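Local coordinates for protein probable alginate O-acetylase AlgJ (Pseudomonas putida, PDB 4O8V) that probably acts with AlgI and AlgF at the inner membrane to add acetyl groups to mannuronate residues of alginate, a polysaccharide of biofilms, at residues L251-L254 with K255-Q258; N283-S286 with S287-P290; L41-G44 with V45-L49; Q291-A294 with Q295-S299; E273-E276 with R277-P280. All coordinates share one frame; numbering follows the deposited sequence.

Five local contacts from one SGNH hydrolase-like domain illustrate how short-range chemistry follows position in the fold. Interactions 1, 3 and 5 are largely buried, whereas interactions 2 and 4 lie nearer the surface. Interactions 1, 3 and 4 each join side chains one turn apart on a helix, yet differ: interaction 1 sets selenium against an aromatic edge, interaction 3 is rich in polar and charged groups, and interaction 4 presses a methyl group on an indole face. Interaction 2 is the turn leading into the helix of interaction 4. These four pack on one another, while interaction 5, where a strand of the parallel sheet ends, touches interaction 3 and lies near the presumed active site.

Interaction 1: L251-L254 with K255-Q258; sequences LPML and KYLQ
Edge-on to the ring of Tyr-256 lies the selenium of Met-253, a selenomethionine in this crystal, one turn earlier on helix 250-257. SE is 4.1 Å from CD2 of Tyr-256 and 76° off the ring normal, so this Met-aromatic contact is made at the rim and not over a face. The two side chains slant across one another. In both, CG is anti to the backbone N, but the Met-253 chain then bends twice, at chi2 (59°) and chi3 (79°), and this folded course sets SE beside the ring. CG of Leu-257 approaches the same selenium, 4.3 Å from SE of Met-253, so the large, polarisable atom meets an aromatic edge and an aliphatic branch point together.

The backbone beneath follows the regular alpha-helical pattern. N of Leu-257, for instance, donates to O of Met-253 at 3.0 Å. The last bond of the series, from N of Gln-258 to O of Leu-254, is longer at 3.2 Å and more bent, near the end of the helix.

In the conformer described, Lys-255 runs extended to a salt bridge with Glu-244. The remaining faces illustrate a helix shared among several elements: Pro-252, Met-253 and Tyr-256 press on strand 212-215 of the parallel sheet, Met-253 and Leu-257 meet helix 31-51, and Leu-254 and Leu-257 reach helix 290-297.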
loop_
_atom_site.group_PDB
_atom_site.type_symbol
_atom_site.label_atom_id
_atom_site.label_comp_id
_atom_site.label_asym_id
_atom_site.label_seq_id
_atom_site.Cartn_x
_atom_site.Cartn_y
_atom_site.Cartn_z
ATOM N N LEU A 251 -4.402 -5.340 10.105
ATOM C CA LEU A 251 -5.663 -6.007 10.442
ATOM C C LEU A 251 -6.271 -6.789 9.266
ATOM O O LEU A 251 -6.737 -7.915 9.451
ATOM C CB LEU A 251 -6.682 -4.996 10.995
ATOM C CG LEU A 251 -6.780 -4.910 12.527
ATOM C CD1 LEU A 251 -5.413 -4.750 13.152
ATOM C CD2 LEU A 251 -7.693 -3.767 12.966
ATOM N N PRO A 252 -6.278 -6.215 8.049
ATOM C CA PRO A 252 -6.761 -7.059 6.955
ATOM C C PRO A 252 -5.884 -8.281 6.695
ATOM O O PRO A 252 -6.431 -9.298 6.260
ATOM C CB PRO A 252 -6.732 -6.117 5.732
ATOM C CG PRO A 252 -6.839 -4.763 6.301
ATOM C CD PRO A 252 -6.041 -4.832 7.598
HETATM N N MSE A 253 -4.577 -8.203 6.944
HETATM C CA MSE A 253 -3.734 -9.389 6.766
HETATM C C MSE A 253 -4.043 -10.439 7.825
HETATM O O MSE A 253 -4.134 -11.629 7.507
HETATM C CB MSE A 253 -2.247 -9.046 6.805
HETATM C CG MSE A 253 -1.347 -10.268 6.766
HETATM SE SE MSE A 253 -1.600 -11.402 5.159
HETATM C CE MSE A 253 -0.582 -10.268 4.001
ATOM N N LEU A 254 -4.224 -10.019 9.080
ATOM C CA LEU A 254 -4.552 -11.012 10.121
ATOM C C LEU A 254 -5.917 -11.666 9.852
ATOM O O LEU A 254 -6.098 -12.886 10.057
ATOM C CB LEU A 254 -4.508 -10.369 11.508
ATOM C CG LEU A 254 -3.193 -9.646 11.834
ATOM C CD1 LEU A 254 -3.283 -8.951 13.197
ATOM C CD2 LEU A 254 -2.032 -10.628 11.806
ATOM N N LYS A 255 -6.871 -10.868 9.382
ATOM C CA LYS A 255 -8.175 -11.397 8.996
ATOM C C LYS A 255 -8.028 -12.442 7.899
ATOM O O LYS A 255 -8.620 -13.523 7.968
ATOM C CB LYS A 255 -9.098 -10.268 8.535
ATOM C CG LYS A 255 -10.454 -10.725 8.031
ATOM C CD LYS A 255 -11.405 -9.541 7.941
ATOM C CE LYS A 255 -12.564 -9.816 7.007
ATOM N NZ LYS A 255 -13.431 -8.607 6.890
ATOM N N TYR A 256 -7.225 -12.119 6.892
ATOM C CA TYR A 256 -6.979 -13.051 5.789
ATOM C C TYR A 256 -6.402 -14.394 6.268
ATOM O O TYR A 256 -6.844 -15.464 5.836
ATOM C CB TYR A 256 -6.027 -12.423 4.756
ATOM C CG TYR A 256 -5.733 -13.378 3.624
ATOM C CD1 TYR A 256 -6.740 -13.809 2.783
ATOM C CD2 TYR A 256 -4.450 -13.856 3.414
ATOM C CE1 TYR A 256 -6.473 -14.690 1.751
ATOM C CE2 TYR A 256 -4.174 -14.740 2.399
ATOM C CZ TYR A 256 -5.174 -15.148 1.572
ATOM O OH TYR A 256 -4.877 -16.022 0.552
ATOM N N LEU A 257 -5.422 -14.341 7.160
ATOM C CA LEU A 257 -4.807 -15.574 7.659
ATOM C C LEU A 257 -5.798 -16.455 8.405
ATOM O O LEU A 257 -5.632 -17.665 8.447
ATOM C CB LEU A 257 -3.631 -15.261 8.585
ATOM C CG LEU A 257 -2.451 -14.542 7.917
ATOM C CD1 LEU A 257 -1.415 -14.171 8.959
ATOM C CD2 LEU A 257 -1.840 -15.436 6.847
ATOM N N GLN A 258 -6.819 -15.849 9.005
ATOM C CA GLN A 258 -7.832 -16.617 9.738
ATOM C C GLN A 258 -8.993 -17.061 8.848
ATOM O O GLN A 258 -9.900 -17.760 9.309
ATOM C CB GLN A 258 -8.366 -15.792 10.914
ATOM C CG GLN A 258 -7.314 -15.456 11.958
ATOM C CD GLN A 258 -7.922 -14.900 13.245
ATOM O OE1 GLN A 258 -8.952 -14.219 13.224
ATOM N NE2 GLN A 258 -7.279 -15.190 14.372
#

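Interaction 2: N283-S286 with S287-P290; sequences NDLS and SFDP
Leu-285 and Phe-288 form the ends of a type I beta turn, entered through an Asx turn at Asp-284. The beta turn is closed by N of Phe-288, which donates to O of Leu-285 at 2.9 Å; the N-H points well at the oxygen (163°), although the donor stands 50° out of the carbonyl plane.

The side chain of Phe-288 can be followed outward from this bond. CB lies against the same carbonyl oxygen of Leu-285, and CG is anti to its own carbonyl carbon (chi1 -61°), which turns the ring back along the preceding residues. CD2 then lies 4.2 Å from CD2 of Leu-285, the two side chains crossing at a slant, while O of Leu-285 is at the ring edge. Over one face stands OG of Ser-287, 3.7 Å above the plane of the Phe-288 ring and displaced toward the rim. Further out, CE2 has O of Asp-284 near the ring plane, and CE1 lies near OE1 of Gln-258. At the tip, CZ of Phe-288 rests 3.6 Å from CB of Leu-254, where the loop packs on helix 250-257.

Asp-289 follows as the N-cap of helix 290-297, its OD1 accepting from N of Gln-291. The polar side of the turn is organised by another carboxylate oxygen. OD1 of Asp-284 accepts from OG of Ser-286 at 2.7 Å, on the syn side, and from N of Ser-286 at 3.0 Å, from above the carboxylate plane. A water bridges the turn: it accepts from N of Ser-287 at 3.0 Å and donates to O of Asp-284 at 2.6 Å.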
loop_
_atom_site.group_PDB
_atom_site.type_symbol
_atom_site.label_atom_id
_atom_site.label_comp_id
_atom_site.label_asym_id
_atom_site.label_seq_id
_atom_site.Cartn_x
_atom_site.Cartn_y
_atom_site.Cartn_z
ATOM N N ASN A 283 -1.434 -0.713 16.180
ATOM C CA ASN A 283 -2.548 -1.469 15.648
ATOM C C ASN A 283 -3.369 -2.018 16.779
ATOM O O ASN A 283 -2.821 -2.486 17.776
ATOM C CB ASN A 283 -2.053 -2.589 14.755
ATOM C CG ASN A 283 -1.547 -2.067 13.454
ATOM O OD1 ASN A 283 -2.317 -1.512 12.688
ATOM N ND2 ASN A 283 -0.256 -2.191 13.215
ATOM N N ASP A 284 -4.682 -1.952 16.641
ATOM C CA ASP A 284 -5.551 -2.463 17.687
ATOM C C ASP A 284 -5.717 -3.974 17.501
ATOM O O ASP A 284 -6.431 -4.424 16.600
ATOM C CB ASP A 284 -6.899 -1.738 17.659
ATOM C CG ASP A 284 -7.890 -2.293 18.662
ATOM O OD1 ASP A 284 -7.492 -3.042 19.584
ATOM O OD2 ASP A 284 -9.085 -1.961 18.535
ATOM N N LEU A 285 -5.048 -4.747 18.354
ATOM C CA LEU A 285 -5.113 -6.202 18.284
ATOM C C LEU A 285 -6.064 -6.797 19.316
ATOM O O LEU A 285 -6.046 -8.011 19.552
ATOM C CB LEU A 285 -3.724 -6.806 18.478
ATOM C CG LEU A 285 -2.665 -6.273 17.504
ATOM C CD1 LEU A 285 -1.321 -6.897 17.840
ATOM C CD2 LEU A 285 -3.051 -6.573 16.089
ATOM N N SER A 286 -6.892 -5.948 19.922
ATOM C CA SER A 286 -7.724 -6.367 21.052
ATOM C C SER A 286 -8.686 -7.489 20.675
ATOM O O SER A 286 -9.126 -8.237 21.545
ATOM C CB SER A 286 -8.516 -5.187 21.615
ATOM O OG SER A 286 -9.414 -4.678 20.644
ATOM N N SER A 287 -9.014 -7.607 19.390
ATOM C CA SER A 287 -9.980 -8.621 18.959
ATOM C C SER A 287 -9.332 -9.967 18.641
ATOM O O SER A 287 -10.030 -10.946 18.357
ATOM C CB SER A 287 -10.766 -8.144 17.738
ATOM O OG SER A 287 -9.950 -8.100 16.585
ATOM N N PHE A 288 -8.007 -10.032 18.697
ATOM C CA PHE A 288 -7.335 -11.298 18.418
ATOM C C PHE A 288 -6.919 -12.054 19.672
ATOM O O PHE A 288 -6.639 -11.463 20.711
ATOM C CB PHE A 288 -6.121 -11.054 17.530
ATOM C CG PHE A 288 -6.472 -10.445 16.208
ATOM C CD1 PHE A 288 -6.917 -11.241 15.167
ATOM C CD2 PHE A 288 -6.383 -9.070 16.013
ATOM C CE1 PHE A 288 -7.254 -10.676 13.944
ATOM C CE2 PHE A 288 -6.725 -8.505 14.794
ATOM C CZ PHE A 288 -7.156 -9.317 13.761
ATOM N N ASP A 289 -6.912 -13.377 19.566
ATOM C CA ASP A 289 -6.474 -14.249 20.659
ATOM C C ASP A 289 -4.996 -13.971 20.971
ATOM O O ASP A 289 -4.154 -14.065 20.076
ATOM C CB ASP A 289 -6.684 -15.719 20.254
ATOM C CG ASP A 289 -6.424 -16.691 21.387
ATOM O OD1 ASP A 289 -5.868 -16.276 22.417
ATOM O OD2 ASP A 289 -6.771 -17.886 21.236
ATOM N N PRO A 290 -4.668 -13.637 22.232
ATOM C CA PRO A 290 -3.250 -13.380 22.515
ATOM C C PRO A 290 -2.336 -14.572 22.195
ATOM O O PRO A 290 -1.178 -14.377 21.821
ATOM C CB PRO A 290 -3.245 -13.069 24.014
ATOM C CG PRO A 290 -4.523 -13.666 24.538
ATOM C CD PRO A 290 -5.501 -13.461 23.435
HETATM O O HOH W 1 -8.539 -5.812 17.057
#

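Interaction 3: L41-G44 with V45-L49; sequences LIRG and VRDTL
The carbonyl oxygen of Gly-44 is gripped twice by Thr-48, one turn further along helix 31-51. N of Thr-48 makes the usual helical bond to O of Gly-44 at 2.9 Å, and OG1 of Thr-48 donates to the same O of Gly-44, also at 2.9 Å. The two donors arrive from opposite faces of the carbonyl plane. The hydroxyl gets there because OG1 is anti to the carbonyl carbon of its own residue (chi1 -64°), which folds it back over the preceding turn, while CG2 takes the position anti to the backbone N.

A second polar group occupies another side of the helix. The carboxylate of Asp-47 curls back in the same way, its CG 3.3 Å from O of Arg-43. OD1 of Asp-47 is met on its anti side by NH1 of Arg-46 at 3.1 Å, a salt bridge between sequence neighbours that is rather bent (138°) and tilted from the guanidinium plane. Arg-43 is more distant, its NE 5.7 Å from OD2 of Asp-47. Further partners lie outside: Gln-50 and O of Asn-96 hold Arg-46, while Ser-299 and Arg-300 hold OD2 of Asp-47. Elsewhere on the helix, Val-45 packs against helix 250-257.

Asp-47 is thus a buried carboxylate with both oxygens engaged and arginines on more than one side. Such surroundings would be expected to keep it ionised, and they tie helix 31-51 electrostatically to the C-terminal end of the modelled chain.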
loop_
_atom_site.group_PDB
_atom_site.type_symbol
_atom_site.label_atom_id
_atom_site.label_comp_id
_atom_site.label_asym_id
_atom_site.label_seq_id
_atom_site.Cartn_x
_atom_site.Cartn_y
_atom_site.Cartn_z
ATOM N N LEU A 41 5.469 -8.786 13.892
ATOM C CA LEU A 41 4.219 -9.301 13.327
ATOM C C LEU A 41 4.316 -9.552 11.827
ATOM O O LEU A 41 3.801 -10.561 11.327
ATOM C CB LEU A 41 3.062 -8.354 13.638
ATOM C CG LEU A 41 2.729 -8.365 15.132
ATOM C CD1 LEU A 41 1.766 -7.238 15.473
ATOM C CD2 LEU A 41 2.144 -9.729 15.491
ATOM N N ILE A 42 4.961 -8.648 11.092
ATOM C CA ILE A 42 5.175 -8.870 9.672
ATOM C C ILE A 42 5.976 -10.148 9.411
ATOM O O ILE A 42 5.656 -10.926 8.510
ATOM C CB ILE A 42 5.920 -7.669 9.028
ATOM C CG1 ILE A 42 5.004 -6.447 8.987
ATOM C CG2 ILE A 42 6.461 -8.040 7.644
ATOM C CD1 ILE A 42 5.766 -5.137 8.683
ATOM N N ARG A 43 7.022 -10.354 10.204
ATOM C CA ARG A 43 7.852 -11.538 10.082
ATOM C C ARG A 43 7.043 -12.815 10.381
ATOM O O ARG A 43 7.206 -13.843 9.711
ATOM C CB ARG A 43 9.056 -11.431 11.016
ATOM C CG ARG A 43 10.039 -12.574 10.888
ATOM C CD ARG A 43 10.522 -13.042 12.241
ATOM N NE ARG A 43 11.253 -12.023 12.981
ATOM C CZ ARG A 43 10.988 -11.674 14.238
ATOM N NH1 ARG A 43 11.713 -10.730 14.830
ATOM N NH2 ARG A 43 9.999 -12.260 14.900
ATOM N N GLY A 44 6.170 -12.740 11.373
ATOM C CA GLY A 44 5.332 -13.878 11.721
ATOM C C GLY A 44 4.347 -14.203 10.615
ATOM O O GLY A 44 4.058 -15.367 10.327
ATOM N N VAL A 45 3.832 -13.161 9.981
ATOM C CA VAL A 45 2.951 -13.338 8.836
ATOM C C VAL A 45 3.698 -14.021 7.689
ATOM O O VAL A 45 3.189 -14.981 7.105
ATOM C CB VAL A 45 2.366 -11.995 8.368
ATOM C CG1 VAL A 45 1.780 -12.147 6.986
ATOM C CG2 VAL A 45 1.314 -11.495 9.388
ATOM N N ARG A 46 4.903 -13.547 7.383
ATOM C CA ARG A 46 5.745 -14.172 6.357
ATOM C C ARG A 46 5.948 -15.662 6.632
ATOM O O ARG A 46 5.858 -16.493 5.722
ATOM C CB ARG A 46 7.104 -13.484 6.277
ATOM C CG ARG A 46 8.083 -14.120 5.302
ATOM C CD ARG A 46 9.319 -14.661 6.036
ATOM N NE ARG A 46 10.295 -15.256 5.128
ATOM C CZ ARG A 46 10.569 -16.558 5.065
ATOM N NH1 ARG A 46 9.945 -17.405 5.868
ATOM N NH2 ARG A 46 11.476 -17.011 4.205
ATOM N N ASP A 47 6.240 -15.992 7.883
ATOM C CA ASP A 47 6.516 -17.382 8.235
ATOM C C ASP A 47 5.237 -18.232 8.128
ATOM O O ASP A 47 5.275 -19.385 7.666
ATOM C CB ASP A 47 7.094 -17.480 9.653
ATOM C CG ASP A 47 8.502 -16.916 9.765
ATOM O OD1 ASP A 47 9.159 -16.617 8.732
ATOM O OD2 ASP A 47 8.970 -16.783 10.914
ATOM N N THR A 48 4.113 -17.665 8.564
ATOM C CA THR A 48 2.814 -18.341 8.487
ATOM C C THR A 48 2.420 -18.643 7.024
ATOM O O THR A 48 2.012 -19.764 6.689
ATOM C CB THR A 48 1.717 -17.490 9.151
ATOM O OG1 THR A 48 2.002 -17.352 10.543
ATOM C CG2 THR A 48 0.341 -18.114 8.971
ATOM N N LEU A 49 2.564 -17.644 6.157
ATOM C CA LEU A 49 2.292 -17.817 4.736
ATOM C C LEU A 49 3.174 -18.923 4.163
ATOM O O LEU A 49 2.681 -19.806 3.457
ATOM C CB LEU A 49 2.512 -16.517 3.964
ATOM C CG LEU A 49 1.454 -15.426 4.243
ATOM C CD1 LEU A 49 1.844 -14.098 3.582
ATOM C CD2 LEU A 49 0.097 -15.841 3.716
#

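Interaction 4: Q291-A294 with Q295-S299; sequences QWIA and QLKNS
The six-membered ring of Trp-292 is overlapped by CD1 of Leu-296, the methyl carbon standing 4.0 Å from the ring centroid and only 9° off the ring normal. This is a textbook CH-pi contact, placed over the face and nearest to CZ2. CG of Trp-292 is anti to the backbone N (chi1 -173°), which sends the indole out from the helix; Leu-296, with CG beside its backbone N (chi1 -76°), leans back to cover it.

The rim of the indole has a different neighbour. OE1 of Gln-295 comes to 4.0 Å from CD1 of Trp-292, near the ring plane, the two side chains crossing at roughly a right angle. Ile-293 and Lys-297 instead run alongside each other, CG2 of Ile-293 lying 4.2 Å from CD of Lys-297, before the amine continues to a salt bridge with Glu-37.

All this lies near the surface on helix 290-297, the last of the chain, where Leu-296 packs on helix 31-51 and Trp-292 on Leu-254 and Leu-257 of helix 250-257, with Gln-258 just beyond. NE2 of Gln-258 is 3.2 Å from CE3 of Trp-292. The indole therefore has a methyl group over one face, an amide nitrogen over the other and a carbonyl oxygen near its rim, an arrangement in which dispersion and weak electrostatic attraction probably both contribute.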
loop_
_atom_site.group_PDB
_atom_site.type_symbol
_atom_site.label_atom_id
_atom_site.label_comp_id
_atom_site.label_asym_id
_atom_site.label_seq_id
_atom_site.Cartn_x
_atom_site.Cartn_y
_atom_site.Cartn_z
ATOM N N GLN A 291 -2.858 -15.787 22.310
ATOM C CA GLN A 291 -2.069 -16.963 21.982
ATOM C C GLN A 291 -1.643 -16.944 20.523
ATOM O O GLN A 291 -0.530 -17.355 20.182
ATOM C CB GLN A 291 -2.850 -18.239 22.287
ATOM C CG GLN A 291 -2.932 -18.543 23.729
ATOM C CD GLN A 291 -3.116 -20.016 23.987
ATOM O OE1 GLN A 291 -3.410 -20.787 23.073
ATOM N NE2 GLN A 291 -2.924 -20.421 25.227
ATOM N N TRP A 292 -2.525 -16.457 19.657
ATOM C CA TRP A 292 -2.205 -16.408 18.245
ATOM C C TRP A 292 -1.221 -15.289 17.949
ATOM O O TRP A 292 -0.298 -15.450 17.146
ATOM C CB TRP A 292 -3.460 -16.238 17.409
ATOM C CG TRP A 292 -3.134 -16.350 15.960
ATOM C CD1 TRP A 292 -2.408 -17.343 15.353
ATOM C CD2 TRP A 292 -3.502 -15.438 14.934
ATOM N NE1 TRP A 292 -2.304 -17.095 14.006
ATOM C CE2 TRP A 292 -2.972 -15.932 13.722
ATOM C CE3 TRP A 292 -4.226 -14.246 14.920
ATOM C CZ2 TRP A 292 -3.153 -15.276 12.508
ATOM C CZ3 TRP A 292 -4.401 -13.600 13.718
ATOM C CH2 TRP A 292 -3.870 -14.116 12.527
ATOM N N ILE A 293 -1.397 -14.156 18.625
ATOM C CA ILE A 293 -0.467 -13.057 18.471
ATOM C C ILE A 293 0.924 -13.538 18.875
ATOM O O ILE A 293 1.901 -13.253 18.181
ATOM C CB ILE A 293 -0.896 -11.829 19.308
ATOM C CG1 ILE A 293 -2.184 -11.242 18.718
ATOM C CG2 ILE A 293 0.232 -10.784 19.353
ATOM C CD1 ILE A 293 -2.811 -10.142 19.564
ATOM N N ALA A 294 0.994 -14.299 19.968
ATOM C CA ALA A 294 2.248 -14.818 20.487
ATOM C C ALA A 294 2.940 -15.718 19.466
ATOM O O ALA A 294 4.160 -15.666 19.309
ATOM C CB ALA A 294 2.018 -15.596 21.786
ATOM N N GLN A 295 2.150 -16.552 18.797
ATOM C CA GLN A 295 2.677 -17.484 17.799
ATOM C C GLN A 295 3.350 -16.742 16.651
ATOM O O GLN A 295 4.431 -17.122 16.191
ATOM C CB GLN A 295 1.558 -18.369 17.252
ATOM C CG GLN A 295 1.066 -19.400 18.224
ATOM C CD GLN A 295 0.249 -20.469 17.540
ATOM O OE1 GLN A 295 0.037 -20.420 16.324
ATOM N NE2 GLN A 295 -0.211 -21.448 18.313
ATOM N N LEU A 296 2.696 -15.676 16.208
ATOM C CA LEU A 296 3.188 -14.852 15.115
ATOM C C LEU A 296 4.521 -14.214 15.478
ATOM O O LEU A 296 5.456 -14.224 14.687
ATOM C CB LEU A 296 2.162 -13.767 14.751
ATOM C CG LEU A 296 0.931 -14.185 13.942
ATOM C CD1 LEU A 296 -0.085 -13.051 13.846
ATOM C CD2 LEU A 296 1.350 -14.622 12.541
ATOM N N LYS A 297 4.621 -13.676 16.688
ATOM C CA LYS A 297 5.837 -12.977 17.075
ATOM C C LYS A 297 6.979 -13.939 17.355
ATOM O O LYS A 297 8.145 -13.578 17.224
ATOM C CB LYS A 297 5.571 -12.090 18.291
ATOM C CG LYS A 297 4.688 -10.874 17.998
ATOM C CD LYS A 297 4.356 -10.125 19.287
ATOM C CE LYS A 297 5.565 -10.107 20.212
ATOM N NZ LYS A 297 5.374 -9.276 21.430
ATOM N N ASN A 298 6.645 -15.169 17.739
ATOM C CA ASN A 298 7.656 -16.142 18.147
ATOM C C ASN A 298 7.951 -17.174 17.072
ATOM O O ASN A 298 8.503 -18.233 17.370
ATOM C CB ASN A 298 7.224 -16.876 19.423
ATOM C CG ASN A 298 7.000 -15.942 20.593
ATOM O OD1 ASN A 298 7.352 -14.762 20.542
ATOM N ND2 ASN A 298 6.419 -16.471 21.667
ATOM N N SER A 299 7.593 -16.868 15.827
ATOM C CA SER A 299 7.663 -17.850 14.741
ATOM C C SER A 299 9.084 -18.335 14.447
ATOM O O SER A 299 9.263 -19.384 13.824
ATOM C CB SER A 299 7.048 -17.276 13.465
ATOM O OG SER A 299 7.749 -16.125 13.030
#

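Interaction 5: E273-E276 with R277-P280; sequences EFPE and RYLP
Backbone hydrogen bonds come first where Pro-275 and Glu-276 meet the residues three places on. N of Tyr-278 donates to O of Pro-275 at 3.2 Å, and N of Leu-279 to O of Glu-276 at 3.1 Å; both bonds are nearly straight at the hydrogen, but the donors stand above the carbonyl planes, in keeping with the short 3-10 turn that follows the strand.

Apolar contacts make up the second group. The Pro-275 ring meets the CD2-CE2 part of the Tyr-278 ring at a slant, with CD of Pro-275 3.6 Å from CD2 of Tyr-278. Phe-274 brings CE1 to 3.7 Å from CB of Tyr-278, and N of Leu-279 lies at the edge of the Phe-274 ring. Within the second segment, the Arg-277 guanidinium lies beside its neighbour's ring, CE2 of Tyr-278 standing 4.1 Å above the guanidinium plane of Arg-277.

The third kind is ionic and polar, with partners further off in the chain. Glu-23 pairs with NE of Arg-277, while Glu-276 accepts from N of Ala-63 through OE2 and pairs with Arg-66 through OE1. The side chain of Tyr-278 is about 6 Å from that of Ser-218, the probable nucleophile.

Strand 269-275 runs between strands 55-61 and 212-215 of the parallel sheet, and beyond its end Leu-279 and Pro-280 pack onto helices 31-51 and 84-94.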
loop_
_atom_site.group_PDB
_atom_site.type_symbol
_atom_site.label_atom_id
_atom_site.label_comp_id
_atom_site.label_asym_id
_atom_site.label_seq_id
_atom_site.Cartn_x
_atom_site.Cartn_y
_atom_site.Cartn_z
ATOM N N GLU A 273 0.314 -4.971 0.477
ATOM C CA GLU A 273 0.542 -3.535 0.325
ATOM C C GLU A 273 0.501 -2.855 1.703
ATOM O O GLU A 273 -0.470 -2.976 2.461
ATOM C CB GLU A 273 -0.484 -2.952 -0.650
ATOM C CG GLU A 273 -0.582 -1.439 -0.613
ATOM C CD GLU A 273 -1.763 -0.950 0.218
ATOM O OE1 GLU A 273 -2.903 -1.450 0.016
ATOM O OE2 GLU A 273 -1.565 -0.043 1.057
ATOM N N PHE A 274 1.596 -2.171 2.031
ATOM C CA PHE A 274 1.878 -1.690 3.383
ATOM C C PHE A 274 2.555 -0.318 3.261
ATOM O O PHE A 274 3.770 -0.235 3.080
ATOM C CB PHE A 274 2.783 -2.703 4.126
ATOM C CG PHE A 274 2.797 -2.550 5.634
ATOM C CD1 PHE A 274 3.065 -1.323 6.232
ATOM C CD2 PHE A 274 2.537 -3.656 6.465
ATOM C CE1 PHE A 274 3.094 -1.201 7.632
ATOM C CE2 PHE A 274 2.543 -3.536 7.862
ATOM C CZ PHE A 274 2.814 -2.302 8.447
ATOM N N PRO A 275 1.774 0.765 3.327
ATOM C CA PRO A 275 2.377 2.092 3.177
ATOM C C PRO A 275 3.344 2.412 4.339
ATOM O O PRO A 275 3.077 2.023 5.479
ATOM C CB PRO A 275 1.161 3.041 3.189
ATOM C CG PRO A 275 -0.014 2.152 2.764
ATOM C CD PRO A 275 0.309 0.826 3.454
ATOM N N GLU A 276 4.445 3.103 4.059
ATOM C CA GLU A 276 5.500 3.248 5.064
ATOM C C GLU A 276 5.046 3.919 6.369
ATOM O O GLU A 276 5.501 3.535 7.443
ATOM C CB GLU A 276 6.700 4.005 4.476
ATOM C CG GLU A 276 6.442 5.472 4.152
ATOM C CD GLU A 276 7.718 6.288 3.963
ATOM O OE1 GLU A 276 8.312 6.738 4.969
ATOM O OE2 GLU A 276 8.115 6.514 2.805
ATOM N N ARG A 277 4.129 4.885 6.294
ATOM C CA ARG A 277 3.749 5.655 7.472
ATOM C C ARG A 277 3.074 4.817 8.559
ATOM O O ARG A 277 2.973 5.261 9.693
ATOM C CB ARG A 277 2.817 6.812 7.085
ATOM C CG ARG A 277 1.368 6.389 6.756
ATOM C CD ARG A 277 0.594 7.619 6.248
ATOM N NE ARG A 277 -0.855 7.442 6.121
ATOM C CZ ARG A 277 -1.466 7.195 4.963
ATOM N NH1 ARG A 277 -0.746 7.052 3.858
ATOM N NH2 ARG A 277 -2.788 7.076 4.911
ATOM N N TYR A 278 2.606 3.623 8.206
ATOM C CA TYR A 278 1.934 2.754 9.177
ATOM C C TYR A 278 2.896 1.979 10.069
ATOM O O TYR A 278 2.474 1.416 11.074
ATOM C CB TYR A 278 1.012 1.748 8.470
ATOM C CG TYR A 278 -0.243 2.366 7.891
ATOM C CD1 TYR A 278 -1.315 2.721 8.713
ATOM C CD2 TYR A 278 -0.346 2.609 6.527
ATOM C CE1 TYR A 278 -2.461 3.300 8.181
ATOM C CE2 TYR A 278 -1.479 3.184 5.990
ATOM C CZ TYR A 278 -2.535 3.525 6.814
ATOM O OH TYR A 278 -3.663 4.098 6.256
ATOM N N LEU A 279 4.174 1.914 9.703
ATOM C CA LEU A 279 5.109 1.082 10.474
ATOM C C LEU A 279 5.264 1.568 11.933
ATOM O O LEU A 279 5.272 0.754 12.856
ATOM C CB LEU A 279 6.482 1.022 9.790
ATOM C CG LEU A 279 7.474 0.041 10.440
ATOM C CD1 LEU A 279 6.967 -1.386 10.369
ATOM C CD2 LEU A 279 8.838 0.151 9.788
ATOM N N PRO A 280 5.362 2.892 12.157
ATOM C CA PRO A 280 5.456 3.256 13.576
ATOM C C PRO A 280 4.110 3.608 14.207
ATOM O O PRO A 280 4.087 4.350 15.188
ATOM C CB PRO A 280 6.381 4.465 13.553
ATOM C CG PRO A 280 6.087 5.127 12.232
ATOM C CD PRO A 280 5.719 4.022 11.272
#